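Local atomic coordinates of lipopolysaccharide biosynthesis protein wbpB (Thermus thermophilus, PDB entry 3O9Z), a protein that is an NAD-dependent dehydrogenase of the Gfo/Idh/MocA family, involved in the biosynthesis of the bacterial sugar 2,3-diacetamido-2,3-dideoxy-D-mannuronic acid. Residues A[139-142]-A[143-146]. Sequence-based numbering, arbitrary orientation.
Sequences LALK and ERLG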
ATOM      1  N   LEU A 139      40.264  -1.078   8.115  1.00 18.28           N
ATOM      2  CA  LEU A 139      40.933  -0.837   9.389  1.00 18.28           C
ATOM      3  C   LEU A 139      42.453  -0.880   9.209  1.00 18.18           C
ATOM      4  O   LEU A 139      43.157  -0.066   9.805  1.00 20.87           O
ATOM      5  CB  LEU A 139      40.473  -1.846  10.426  1.00 19.45           C
ATOM      6  CG  LEU A 139      39.109  -1.642  11.077  1.00 20.10           C
ATOM      7  CD1 LEU A 139      38.628  -2.955  11.720  1.00 20.67           C
ATOM      8  CD2 LEU A 139      39.173  -0.517  12.094  1.00 21.03           C
ATOM      9  N   ALA A 140      42.946  -1.827   8.421  1.00 21.26           N
ATOM     10  CA  ALA A 140      44.390  -1.960   8.174  1.00 22.09           C
ATOM     11  C   ALA A 140      44.917  -0.712   7.443  1.00 23.89           C
ATOM     12  O   ALA A 140      45.969  -0.147   7.790  1.00 24.88           O
ATOM     13  CB  ALA A 140      44.674  -3.245   7.395  1.00 24.29           C
ATOM     14  N   LEU A 141      44.182  -0.279   6.421  1.00 23.41           N
ATOM     15  CA  LEU A 141      44.512   0.949   5.700  1.00 24.27           C
ATOM     16  C   LEU A 141      44.594   2.161   6.615  1.00 24.74           C
ATOM     17  O   LEU A 141      45.534   2.976   6.505  1.00 25.88           O
ATOM     18  CB  LEU A 141      43.491   1.178   4.583  1.00 23.05           C
ATOM     19  CG  LEU A 141      43.611   2.475   3.774  1.00 23.78           C
ATOM     20  CD1 LEU A 141      45.014   2.595   3.156  1.00 28.72           C
ATOM     21  CD2 LEU A 141      42.562   2.428   2.653  1.00 23.39           C
ATOM     22  N   LYS A 142      43.619   2.315   7.503  1.00 21.60           N
ATOM     23  CA  LYS A 142      43.595   3.447   8.397  1.00 22.59           C
ATOM     24  C   LYS A 142      44.822   3.456   9.300  1.00 26.52           C
ATOM     25  O   LYS A 142      45.400   4.504   9.565  1.00 25.94           O
ATOM     26  CB  LYS A 142      42.292   3.484   9.191  1.00 22.57           C
ATOM     27  CG  LYS A 142      42.253   4.647  10.156  1.00 27.91           C
ATOM     28  CD  LYS A 142      40.966   4.737  10.941  1.00 27.35           C
ATOM     29  CE  LYS A 142      40.757   6.131  11.487  1.00 31.30           C
ATOM     30  NZ  LYS A 142      41.509   6.259  12.763  1.00 41.85           N
ATOM     31  N   GLU A 143      45.252   2.278   9.735  1.00 25.73           N
ATOM     32  CA  GLU A 143      46.443   2.220  10.575  1.00 27.26           C
ATOM     33  C   GLU A 143      47.674   2.671   9.809  1.00 26.57           C
ATOM     34  O   GLU A 143      48.488   3.434  10.341  1.00 29.69           O
ATOM     35  CB  GLU A 143      46.623   0.808  11.130  1.00 26.83           C
ATOM     36  CG  GLU A 143      45.603   0.510  12.192  1.00 34.14           C
ATOM     37  CD  GLU A 143      45.536   1.625  13.218  1.00 45.67           C
ATOM     38  OE1 GLU A 143      46.509   1.749  13.996  1.00 46.53           O
ATOM     39  OE2 GLU A 143      44.536   2.388  13.225  1.00 45.18           O
ATOM     40  N   ARG A 144      47.808   2.209   8.569  1.00 25.70           N
ATOM     41  CA  ARG A 144      48.970   2.555   7.758  1.00 28.29           C
ATOM     42  C   ARG A 144      49.006   4.055   7.489  1.00 29.86           C
ATOM     43  O   ARG A 144      50.087   4.651   7.456  1.00 30.91           O
ATOM     44  CB  ARG A 144      48.991   1.806   6.430  1.00 26.14           C
ATOM     45  CG  ARG A 144      49.199   0.295   6.505  1.00 29.12           C
ATOM     46  CD  ARG A 144      49.457  -0.320   5.144  1.00 33.61           C
ATOM     47  NE  ARG A 144      48.393  -0.108   4.162  1.00 34.67           N
ATOM     48  CZ  ARG A 144      47.331  -0.897   4.032  1.00 31.36           C
ATOM     49  NH1 ARG A 144      47.165  -1.918   4.863  1.00 34.18           N
ATOM     50  NH2 ARG A 144      46.419  -0.649   3.106  1.00 31.38           N
ATOM     51  N   LEU A 145      47.838   4.671   7.295  1.00 27.80           N
ATOM     52  CA  LEU A 145      47.770   6.110   7.031  1.00 26.42           C
ATOM     53  C   LEU A 145      48.174   6.963   8.232  1.00 28.86           C
ATOM     54  O   LEU A 145      48.740   8.048   8.067  1.00 29.71           O
ATOM     55  CB  LEU A 145      46.353   6.493   6.581  1.00 27.78           C
ATOM     56  CG  LEU A 145      46.048   6.044   5.151  1.00 28.35           C
ATOM     57  CD1 LEU A 145      44.529   6.024   4.929  1.00 31.26           C
ATOM     58  CD2 LEU A 145      46.732   6.942   4.129  1.00 32.73           C
ATOM     59  N   GLY A 146      47.868   6.502   9.438  1.00 29.17           N
ATOM     60  CA  GLY A 146      48.318   7.166  10.650  1.00 30.06           C
ATOM     61  C   GLY A 146      49.829   7.344  10.689  1.00 33.06           C
ATOM     62  O   GLY A 146      50.317   8.227  11.373  1.00 36.08           O
TER
HETATM   63  O   HOH W   1      42.587   0.871  12.227  1.00 33.35           O
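Leu141 and Leu145 meet one turn apart on the alpha-helix 136-146, which follows the last parallel strand of the Rossmann sheet and leads into strand 152-160 of the C-terminal alpha/beta domain. Four successive i to i+4 bonds establish the helical geometry, running from the amides of Glu143, Arg144, Leu145 and Gly146 to the carbonyls of Leu139, Ala140, Leu141 and Lys142; Leu145 N lies 3.0 Å from Leu141 O. On the inner side, Leu145 CD1 approaches Leu141 CG at 3.8 Å, the two side chains crossing at a slant. Leu145 has its CG anti to the carbonyl carbon (chi1 -74°), which folds it back over the preceding turn until CG is 3.4 Å from Leu141 O. Both leucines also reach strand 245-251, Leu141 on Ile249 and Leu145 on Val251, and Leu145 touches Phe196 as well, so the helix packs against the second domain's sheet and helix 186-196. Shortening Leu145 to an alanine is likely to open a gap between Leu141, Val251 and Phe196. Arg144 turns back along the helix through a bend at chi3 (-59°), so that Leu141 CA lies over one face of the guanidinium, 3.5 Å from its plane and offset to its edge. Arg144 NH2 contacts Leu141 CD1 at 3.5 Å, while NH1 of the same guanidinium lies 3.8 Å from Ala140 CB; these are packing contacts of a surface arginine. Lys142 makes a cation-pi contact with Trp194 of helix 186-196. One water bridges a backbone carbonyl and the carboxylate four residues on, donating to both Leu139 O and Glu143 OE2, each at 2.7 Å.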